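Local coordinates for protein transcriptional regulator, LysR family (Vibrio cholerae, PDB 3T1B) that probably binds DNA as a LysR-type transcription factor and activates virulence genes of Vibrio cholerae, at residues L6-L11 with R34-L39; R92-A97 with P135-V140; P98-K103 with M126-D131. The protein carries 1 engineered substitution. All coordinates share one frame; numbering follows the deposited sequence.

Interaction 1 of 3, residues L6-L11 with R34-L39; sequences LNLFRL and RRIQAL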
loop_
_atom_site.group_PDB
_atom_site.type_symbol
_atom_site.label_atom_id
_atom_site.label_comp_id
_atom_site.label_asym_id
_atom_site.label_seq_id
_atom_site.Cartn_x
_atom_site.Cartn_y
_atom_site.Cartn_z
ATOM N N LEU A 6 -34.899 6.227 -16.224
ATOM C CA LEU A 6 -35.348 5.113 -17.045
ATOM C C LEU A 6 -36.166 4.149 -16.194
ATOM O O LEU A 6 -37.190 3.627 -16.635
ATOM C CB LEU A 6 -34.155 4.388 -17.670
ATOM C CG LEU A 6 -34.486 3.181 -18.553
ATOM C CD1 LEU A 6 -35.388 3.589 -19.707
ATOM C CD2 LEU A 6 -33.215 2.532 -19.071
ATOM N N ASN A 7 -35.707 3.920 -14.967
ATOM C CA ASN A 7 -36.435 3.078 -14.026
ATOM C C ASN A 7 -37.770 3.699 -13.639
ATOM O O ASN A 7 -38.772 2.998 -13.480
ATOM C CB ASN A 7 -35.597 2.810 -12.775
ATOM C CG ASN A 7 -36.350 2.008 -11.732
ATOM O OD1 ASN A 7 -36.554 0.805 -11.887
ATOM N ND2 ASN A 7 -36.768 2.674 -10.660
ATOM N N LEU A 8 -37.779 5.020 -13.490
ATOM C CA LEU A 8 -39.014 5.749 -13.231
ATOM C C LEU A 8 -39.962 5.599 -14.412
ATOM O O LEU A 8 -41.171 5.448 -14.237
ATOM C CB LEU A 8 -38.730 7.229 -12.980
ATOM C CG LEU A 8 -39.966 8.081 -12.687
ATOM C CD1 LEU A 8 -40.696 7.562 -11.461
ATOM C CD2 LEU A 8 -39.582 9.541 -12.506
ATOM N N PHE A 9 -39.402 5.649 -15.616
ATOM C CA PHE A 9 -40.178 5.425 -16.827
ATOM C C PHE A 9 -40.848 4.054 -16.788
ATOM O O PHE A 9 -42.022 3.915 -17.134
ATOM C CB PHE A 9 -39.290 5.551 -18.066
ATOM C CG PHE A 9 -39.902 4.980 -19.312
ATOM C CD1 PHE A 9 -41.004 5.579 -19.895
ATOM C CD2 PHE A 9 -39.371 3.846 -19.900
ATOM C CE1 PHE A 9 -41.569 5.056 -21.040
ATOM C CE2 PHE A 9 -39.934 3.315 -21.046
ATOM C CZ PHE A 9 -41.032 3.924 -21.616
ATOM N N ARG A 10 -40.092 3.046 -16.359
ATOM C CA ARG A 10 -40.615 1.690 -16.220
ATOM C C ARG A 10 -41.830 1.659 -15.302
ATOM O O ARG A 10 -42.871 1.105 -15.655
ATOM C CB ARG A 10 -39.539 0.745 -15.677
ATOM C CG ARG A 10 -40.071 -0.636 -15.313
ATOM C CD ARG A 10 -38.976 -1.546 -14.779
ATOM N NE ARG A 10 -38.496 -1.140 -13.459
ATOM C CZ ARG A 10 -38.998 -1.590 -12.314
ATOM N NH1 ARG A 10 -40.002 -2.457 -12.322
ATOM N NH2 ARG A 10 -38.497 -1.171 -11.159
ATOM N N LEU A 11 -41.685 2.249 -14.120
ATOM C CA LEU A 11 -42.774 2.299 -13.151
ATOM C C LEU A 11 -44.038 2.904 -13.751
ATOM O O LEU A 11 -45.132 2.363 -13.591
ATOM C CB LEU A 11 -42.350 3.085 -11.907
ATOM C CG LEU A 11 -41.693 2.291 -10.771
ATOM C CD1 LEU A 11 -41.463 0.840 -11.171
ATOM C CD2 LEU A 11 -40.395 2.948 -10.317
ATOM N N ARG A 34 -41.263 16.023 -14.880
ATOM C CA ARG A 34 -40.000 16.717 -15.094
ATOM C C ARG A 34 -38.852 15.752 -15.390
ATOM O O ARG A 34 -37.960 16.060 -16.181
ATOM C CB ARG A 34 -39.657 17.590 -13.887
ATOM C CG ARG A 34 -38.315 18.295 -13.993
ATOM C CD ARG A 34 -37.414 17.921 -12.830
ATOM N NE ARG A 34 -37.937 18.413 -11.559
ATOM C CZ ARG A 34 -37.577 17.944 -10.370
ATOM N NH1 ARG A 34 -36.696 16.957 -10.281
ATOM N NH2 ARG A 34 -38.106 18.458 -9.268
ATOM N N ARG A 35 -38.880 14.587 -14.750
ATOM C CA ARG A 35 -37.818 13.597 -14.911
ATOM C C ARG A 35 -37.980 12.757 -16.177
ATOM O O ARG A 35 -36.993 12.314 -16.767
ATOM C CB ARG A 35 -37.736 12.692 -13.679
ATOM C CG ARG A 35 -37.288 13.403 -12.411
ATOM C CD ARG A 35 -37.452 12.511 -11.189
ATOM N NE ARG A 35 -36.801 11.214 -11.362
ATOM C CZ ARG A 35 -36.881 10.216 -10.488
ATOM N NH1 ARG A 35 -37.586 10.360 -9.374
ATOM N NH2 ARG A 35 -36.259 9.070 -10.731
ATOM N N ILE A 36 -39.223 12.529 -16.589
ATOM C CA ILE A 36 -39.486 11.798 -17.825
ATOM C C ILE A 36 -39.078 12.640 -19.029
ATOM O O ILE A 36 -38.450 12.142 -19.964
ATOM C CB ILE A 36 -40.964 11.398 -17.955
ATOM C CG1 ILE A 36 -41.352 10.420 -16.843
ATOM C CG2 ILE A 36 -41.233 10.786 -19.323
ATOM C CD1 ILE A 36 -40.460 9.201 -16.764
ATOM N N GLN A 37 -39.439 13.919 -18.997
ATOM C CA GLN A 37 -39.039 14.855 -20.040
ATOM C C GLN A 37 -37.522 15.000 -20.061
ATOM O O GLN A 37 -36.906 15.031 -21.124
ATOM C CB GLN A 37 -39.690 16.220 -19.819
ATOM C CG GLN A 37 -41.199 16.230 -19.997
ATOM C CD GLN A 37 -41.824 17.558 -19.610
ATOM O OE1 GLN A 37 -41.438 18.173 -18.615
ATOM N NE2 GLN A 37 -42.796 18.009 -20.398
ATOM N N ALA A 38 -36.926 15.088 -18.875
ATOM C CA ALA A 38 -35.477 15.192 -18.750
ATOM C C ALA A 38 -34.797 13.989 -19.391
ATOM O O ALA A 38 -33.729 14.112 -19.990
ATOM C CB ALA A 38 -35.078 15.315 -17.289
ATOM N N LEU A 39 -35.425 12.825 -19.259
ATOM C CA LEU A 39 -34.915 11.609 -19.880
ATOM C C LEU A 39 -35.038 11.713 -21.396
ATOM O O LEU A 39 -34.095 11.417 -22.129
ATOM C CB LEU A 39 -35.681 10.385 -19.372
ATOM C CG LEU A 39 -35.241 9.032 -19.928
ATOM C CD1 LEU A 39 -33.819 8.725 -19.506
ATOM C CD2 LEU A 39 -36.181 7.933 -19.476
#
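Ile36 reaches over with its CD1 methyl, which rests on the backbone of Phe9, with Ile36 CD1 3.8 Å from Phe9 CA. The same methyl lies 4.0 Å from Phe9 CB and meets Leu8 CG more loosely. Leu39 sends CD2 across one turn further along. This methyl sits 3.8 Å from Leu6 CA and also touches Phe9 CB. The Phe9 ring itself is carried off this interface. Its CG stands opposite the backbone N (chi1 164°), and the side chain packs on Leu47 and Leu48 while Leu39 also touches Leu47. Leu6 also packs on Thr79 of the second subunit. The two helical segments cross steeply. Their axes approach to 9.5 Å, and their N-to-C directions lie 121° apart.

A second kind of contact is a leucine methyl set over an arginine's guanidinium. The side chains of Leu8 and Arg35 cross at about a right angle. Leu8 CD2 sits over the centre of one guanidinium face, 3.4 Å from Arg35 CZ. The Arg35 chain bends at chi3 (53°). A salt bridge from NE to Asp5 gives the charge a partner near the start of helix 3-15.

Polar bonds also act within the first segment. Arg10 grips Asn7 OD1 side-on through NE and NH2, and the acceptor lies in the guanidinium plane. The bond from Arg10 NH2 to Asn7 OD1 is 2.9 Å long. This pair faces helix 59-86, where both residues touch Leu72.

The contact packs helix 3-15 against helix 29-43, the second helix of the helix-turn-helix pair 18-25 and 29-43 and, by family precedent, the recognition helix. Together they form the three-helix core of the winged helix-turn-helix domain of LysR-type regulators.

Interaction 2 of 3, residues R92-A97 with P135-V140; sequences RIRISA and PTEWDV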
loop_
_atom_site.group_PDB
_atom_site.type_symbol
_atom_site.label_atom_id
_atom_site.label_comp_id
_atom_site.label_asym_id
_atom_site.label_seq_id
_atom_site.Cartn_x
_atom_site.Cartn_y
_atom_site.Cartn_z
ATOM N N ARG A 92 -20.278 -14.967 9.788
ATOM C CA ARG A 92 -18.952 -14.978 10.392
ATOM C C ARG A 92 -18.322 -13.590 10.384
ATOM O O ARG A 92 -18.477 -12.837 9.422
ATOM C CB ARG A 92 -18.044 -15.968 9.662
ATOM C CG ARG A 92 -16.658 -16.115 10.272
ATOM C CD ARG A 92 -15.895 -17.250 9.618
ATOM N NE ARG A 92 -16.688 -18.478 9.601
ATOM C CZ ARG A 92 -16.731 -19.355 10.599
ATOM N NH1 ARG A 92 -17.486 -20.440 10.492
ATOM N NH2 ARG A 92 -16.022 -19.151 11.701
ATOM N N ILE A 93 -17.612 -13.256 11.459
ATOM C CA ILE A 93 -16.907 -11.982 11.557
ATOM C C ILE A 93 -15.430 -12.195 11.889
ATOM O O ILE A 93 -15.083 -13.063 12.690
ATOM C CB ILE A 93 -17.538 -11.060 12.622
ATOM C CG1 ILE A 93 -17.376 -11.662 14.020
ATOM C CG2 ILE A 93 -19.003 -10.812 12.317
ATOM C CD1 ILE A 93 -18.004 -10.833 15.110
ATOM N N ARG A 94 -14.565 -11.400 11.268
ATOM C CA ARG A 94 -13.131 -11.498 11.511
ATOM C C ARG A 94 -12.700 -10.501 12.583
ATOM O O ARG A 94 -12.955 -9.300 12.465
ATOM C CB ARG A 94 -12.340 -11.265 10.220
ATOM C CG ARG A 94 -12.810 -12.105 9.046
ATOM C CD ARG A 94 -11.857 -12.016 7.856
ATOM N NE ARG A 94 -10.678 -12.868 8.018
ATOM C CZ ARG A 94 -9.430 -12.418 8.127
ATOM N NH1 ARG A 94 -9.186 -11.116 8.085
ATOM N NH2 ARG A 94 -8.426 -13.271 8.270
ATOM N N ILE A 95 -12.051 -11.006 13.627
ATOM C CA ILE A 95 -11.600 -10.168 14.734
ATOM C C ILE A 95 -10.110 -10.343 15.021
ATOM O O ILE A 95 -9.601 -11.463 15.061
ATOM C CB ILE A 95 -12.396 -10.464 16.015
ATOM C CG1 ILE A 95 -13.880 -10.172 15.795
ATOM C CG2 ILE A 95 -11.866 -9.635 17.173
ATOM C CD1 ILE A 95 -14.743 -10.499 16.989
ATOM N N SER A 96 -9.417 -9.226 15.216
ATOM C CA SER A 96 -7.993 -9.244 15.535
ATOM C C SER A 96 -7.768 -8.716 16.946
ATOM O O SER A 96 -8.333 -7.692 17.328
ATOM C CB SER A 96 -7.209 -8.404 14.528
ATOM O OG SER A 96 -5.837 -8.326 14.880
ATOM N N ALA A 97 -6.943 -9.418 17.716
ATOM C CA ALA A 97 -6.701 -9.063 19.109
ATOM C C ALA A 97 -5.237 -9.284 19.499
ATOM O O ALA A 97 -4.513 -10.004 18.814
ATOM C CB ALA A 97 -7.626 -9.859 20.019
ATOM N N PRO A 135 -6.134 -2.999 8.069
ATOM C CA PRO A 135 -7.440 -2.820 8.715
ATOM C C PRO A 135 -8.618 -3.266 7.847
ATOM O O PRO A 135 -9.699 -3.537 8.373
ATOM C CB PRO A 135 -7.506 -1.306 8.959
ATOM C CG PRO A 135 -6.543 -0.717 7.971
ATOM C CD PRO A 135 -5.435 -1.718 7.875
ATOM N N THR A 136 -8.409 -3.346 6.536
ATOM C CA THR A 136 -9.481 -3.693 5.610
ATOM C C THR A 136 -9.772 -5.191 5.616
ATOM O O THR A 136 -10.702 -5.654 4.956
ATOM C CB THR A 136 -9.148 -3.251 4.174
ATOM O OG1 THR A 136 -8.029 -4.004 3.689
ATOM C CG2 THR A 136 -8.815 -1.768 4.143
ATOM N N GLU A 137 -8.975 -5.944 6.367
ATOM C CA GLU A 137 -9.154 -7.389 6.461
ATOM C C GLU A 137 -9.976 -7.774 7.686
ATOM O O GLU A 137 -10.335 -8.939 7.859
ATOM C CB GLU A 137 -7.799 -8.095 6.527
ATOM C CG GLU A 137 -6.951 -7.966 5.277
ATOM C CD GLU A 137 -5.675 -8.786 5.357
ATOM O OE1 GLU A 137 -4.832 -8.673 4.438
ATOM O OE2 GLU A 137 -5.518 -9.546 6.340
ATOM N N TRP A 138 -10.277 -6.794 8.531
ATOM C CA TRP A 138 -10.890 -7.076 9.823
ATOM C C TRP A 138 -12.181 -6.292 10.060
ATOM O O TRP A 138 -12.313 -5.146 9.633
ATOM C CB TRP A 138 -9.885 -6.809 10.948
ATOM C CG TRP A 138 -8.576 -7.505 10.731
ATOM C CD1 TRP A 138 -7.413 -6.948 10.287
ATOM C CD2 TRP A 138 -8.304 -8.897 10.929
ATOM N NE1 TRP A 138 -6.429 -7.904 10.205
ATOM C CE2 TRP A 138 -6.951 -9.111 10.592
ATOM C CE3 TRP A 138 -9.071 -9.983 11.361
ATOM C CZ2 TRP A 138 -6.350 -10.364 10.675
ATOM C CZ3 TRP A 138 -8.474 -11.227 11.440
ATOM C CH2 TRP A 138 -7.126 -11.408 11.099
ATOM N N ASP A 139 -13.134 -6.930 10.735
ATOM C CA ASP A 139 -14.384 -6.282 11.109
ATOM C C ASP A 139 -14.193 -5.442 12.368
ATOM O O ASP A 139 -14.694 -4.321 12.460
ATOM C CB ASP A 139 -15.482 -7.327 11.331
ATOM C CG ASP A 139 -15.958 -7.959 10.035
ATOM O OD1 ASP A 139 -16.155 -7.218 9.047
ATOM O OD2 ASP A 139 -16.130 -9.197 10.000
ATOM N N VAL A 140 -13.473 -5.996 13.336
ATOM C CA VAL A 140 -13.136 -5.273 14.558
ATOM C C VAL A 140 -11.706 -5.587 14.982
ATOM O O VAL A 140 -11.279 -6.744 14.963
ATOM C CB VAL A 140 -14.091 -5.610 15.723
ATOM C CG1 VAL A 140 -13.600 -4.964 17.012
ATOM C CG2 VAL A 140 -15.505 -5.155 15.407
#
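Ile93 meets the carboxylate of Asp139, and Asp139 OD2 lies 3.5 Å from Ile93 CB. That oxygen chiefly serves the next residue. The backbone N of Arg94 donates to Asp139 OD2 at 3.0 Å, approaching on the anti side and 28° out of the carboxylate plane. Arg94 O in turn accepts from the backbone N of Asp139 at 2.9 Å, and weakly from that of Val140. Asp139 therefore holds both polar backbone atoms of Arg94.

The Arg94 side chain bends at chi3 (79°) and lays its guanidinium flat on the Trp138 ring. The planes are 23° apart. Arg94 CZ lies 4.0 Å from the centroid of the six-membered ring of Trp138, a cation-pi stack. NH1 also points at Glu137 O in the model, but that bond is too short to be trusted in detail. NH2 makes a salt bridge with Glu123 of strand 120-127, which helps fix the turn of the group.

Ile95 pairs with Val140 in a parallel bridge, and Ile95 CA is 3.4 Å from Val140 O in a C-H...O contact. Both side chains point to the same face of the sheet, where Ile95 touches Phe281 of helix 276-286. Ser96 N then donates to Val140 O at 3.1 Å. Ser96 CB covers the other face of Trp138, 4.0 Å from the centroid of its six-membered ring. The indole is thus sandwiched between Arg94 and Ser96.

The loop here feeds strand 140-144 into place beside strand 91-98. Such parallel strand pairing is typical of the alpha/beta, periplasmic-binding-protein-like regulatory domain of LysR proteins.

Interaction 3 of 3, residues P98-K103 with M126-D131; sequences PSELTK and MSNQAD. Engineered in segment 98-103: Glu100 (natural residue Asn).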
loop_
_atom_site.group_PDB
_atom_site.type_symbol
_atom_site.label_atom_id
_atom_site.label_comp_id
_atom_site.label_asym_id
_atom_site.label_seq_id
_atom_site.Cartn_x
_atom_site.Cartn_y
_atom_site.Cartn_z
ATOM N N PRO A 98 -4.796 -8.658 20.605
ATOM C CA PRO A 98 -3.407 -8.751 21.075
ATOM C C PRO A 98 -3.038 -10.161 21.531
ATOM O O PRO A 98 -3.877 -10.868 22.090
ATOM C CB PRO A 98 -3.374 -7.785 22.265
ATOM C CG PRO A 98 -4.527 -6.861 22.043
ATOM C CD PRO A 98 -5.581 -7.717 21.421
ATOM N N SER A 99 -1.787 -10.550 21.300
ATOM C CA SER A 99 -1.326 -11.906 21.586
ATOM C C SER A 99 -1.572 -12.353 23.027
ATOM O O SER A 99 -2.268 -13.338 23.269
ATOM C CB SER A 99 0.165 -12.042 21.257
ATOM O OG SER A 99 0.400 -11.895 19.864
ATOM N N GLU A 100 -0.998 -11.625 23.980
ATOM C CA GLU A 100 -0.966 -12.070 25.371
ATOM C C GLU A 100 -2.220 -11.727 26.176
ATOM O O GLU A 100 -2.576 -12.445 27.110
ATOM C CB GLU A 100 0.257 -11.484 26.078
ATOM C CG GLU A 100 1.515 -11.464 25.231
ATOM C CD GLU A 100 1.992 -12.852 24.851
ATOM O OE1 GLU A 100 2.112 -13.711 25.749
ATOM O OE2 GLU A 100 2.251 -13.083 23.651
ATOM N N LEU A 101 -2.883 -10.633 25.816
ATOM C CA LEU A 101 -3.933 -10.075 26.663
ATOM C C LEU A 101 -5.345 -10.597 26.389
ATOM O O LEU A 101 -6.217 -10.504 27.253
ATOM C CB LEU A 101 -3.917 -8.546 26.585
ATOM C CG LEU A 101 -2.579 -7.895 26.951
ATOM C CD1 LEU A 101 -2.687 -6.381 26.928
ATOM C CD2 LEU A 101 -2.108 -8.383 28.314
ATOM N N THR A 102 -5.573 -11.149 25.203
ATOM C CA THR A 102 -6.916 -11.581 24.825
ATOM C C THR A 102 -7.490 -12.629 25.773
ATOM O O THR A 102 -8.645 -12.537 26.184
ATOM C CB THR A 102 -6.952 -12.137 23.392
ATOM O OG1 THR A 102 -6.384 -11.178 22.494
ATOM C CG2 THR A 102 -8.388 -12.434 22.975
ATOM N N LYS A 103 -6.681 -13.626 26.110
ATOM C CA LYS A 103 -7.112 -14.690 27.005
ATOM C C LYS A 103 -7.596 -14.143 28.346
ATOM O O LYS A 103 -8.621 -14.578 28.874
ATOM C CB LYS A 103 -5.971 -15.681 27.238
ATOM C CG LYS A 103 -6.303 -16.807 28.202
ATOM C CD LYS A 103 -7.418 -17.692 27.664
ATOM C CE LYS A 103 -7.606 -18.934 28.526
ATOM N NZ LYS A 103 -8.098 -18.610 29.896
ATOM N N MET A 126 -4.611 -13.477 16.559
ATOM C CA MET A 126 -3.794 -12.717 17.508
ATOM C C MET A 126 -2.431 -12.339 16.925
ATOM O O MET A 126 -1.795 -13.141 16.242
ATOM C CB MET A 126 -3.605 -13.499 18.812
ATOM C CG MET A 126 -4.572 -13.118 19.923
ATOM S SD MET A 126 -5.971 -14.242 20.082
ATOM C CE MET A 126 -5.127 -15.769 20.485
ATOM N N SER A 127 -1.988 -11.115 17.203
ATOM C CA SER A 127 -0.703 -10.632 16.708
ATOM C C SER A 127 -0.052 -9.659 17.688
ATOM O O SER A 127 -0.730 -9.070 18.531
ATOM C CB SER A 127 -0.865 -9.973 15.332
ATOM O OG SER A 127 -1.833 -8.939 15.360
ATOM N N ASN A 128 1.264 -9.503 17.570
ATOM C CA ASN A 128 2.024 -8.584 18.414
ATOM C C ASN A 128 2.126 -7.183 17.823
ATOM O O ASN A 128 2.220 -6.195 18.551
ATOM C CB ASN A 128 3.433 -9.133 18.665
ATOM C CG ASN A 128 3.539 -9.888 19.973
ATOM O OD1 ASN A 128 2.691 -9.742 20.855
ATOM N ND2 ASN A 128 4.586 -10.695 20.113
ATOM N N GLN A 129 2.105 -7.106 16.498
ATOM C CA GLN A 129 2.323 -5.848 15.798
ATOM C C GLN A 129 1.028 -5.319 15.189
ATOM O O GLN A 129 0.649 -5.703 14.081
ATOM C CB GLN A 129 3.391 -6.038 14.720
ATOM C CG GLN A 129 4.706 -6.573 15.270
ATOM C CD GLN A 129 5.442 -7.456 14.285
ATOM O OE1 GLN A 129 5.327 -8.679 14.325
ATOM N NE2 GLN A 129 6.212 -6.838 13.398
ATOM N N ALA A 130 0.358 -4.434 15.920
ATOM C CA ALA A 130 -0.933 -3.895 15.501
ATOM C C ALA A 130 -0.813 -2.905 14.343
ATOM O O ALA A 130 -1.801 -2.585 13.687
ATOM C CB ALA A 130 -1.644 -3.246 16.684
ATOM N N ASP A 131 0.398 -2.418 14.097
ATOM C CA ASP A 131 0.626 -1.478 13.005
ATOM C C ASP A 131 0.863 -2.207 11.685
ATOM O O ASP A 131 0.586 -1.673 10.610
ATOM C CB ASP A 131 1.807 -0.558 13.326
ATOM C CG ASP A 131 1.421 0.595 14.238
ATOM O OD1 ASP A 131 0.302 0.570 14.794
ATOM O OD2 ASP A 131 2.237 1.527 14.398
#
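Met126 reaches from the end of strand 120-127 across the backbone of Pro98 and Ser99 to Thr102. Met126 CB lies 3.9 Å from Ser99 CA. Met126 CG comes next to two oxygens, lying near Pro98 O and 3.7 Å from Thr102 OG1. There the chain bends at chi2 (99°), and again at chi3. SD lies against Thr102, with Met126 SD 4.0 Å from Thr102 CB. The two side chains pass each other at a slant.

Thr102 is itself held in place. Its hydroxyl OG1 donates to Pro98 O at 2.6 Å, in the carbonyl plane and on a lone pair. This bond ties Thr102, near the N-terminal part of helix 102-116, to the last residue of strand 91-98. The methionine therefore packs against a junction already closed by a hydrogen bond.

The setting is a right-handed beta-alpha-beta crossover, made of strand 91-98, helix 102-116 and strand 120-127. The two strands run side by side in parallel, and Pro98 and Ser127 form their last bridge. Their side chains diverge. In LysR relatives the C-terminal ends of these strands border the interdomain cleft, where effectors often bind, and the same is probable here.

Beyond the bridge the bonds are weak. Ser99 N donates to Ser127 O at 3.3 Å, with a bent N-H...O angle of 132°. Ser99 OG stands beside its own backbone N (chi1 -66°) and donates weakly to Asn128 OD1, also at 3.3 Å. The amide nitrogen of Asn128 has a weak bond to Ser218 O of the same chain. Glu100, an engineered residue that replaces asparagine, turns its OE1 to the backbone N of Asn221. Met126 packs on Ala219 of the third subunit, and its backbone N bonds to Ser218 OG of the third subunit.

In the fold
Interaction 1 belongs to the DNA-binding domain. Interactions 2 and 3 share the regulatory domain. The centre of interaction 1 lies 42 Å from that of interaction 2 and 55 Å from that of interaction 3, and it touches neither. Helix 59-86 spans much of the chain between them. Interactions 2 and 3 have centres 13 Å apart and meet directly. Ala97 O and Ser127 N are 3.2 Å apart, a probable hydrogen bond, and Ala97 also packs on Thr102. Strand 91-98 is central to both: it pairs with strand 140-144 and with strand 120-127. Interaction 3 lies at its C-terminal end, nearer the cleft that binds effectors in LysR relatives.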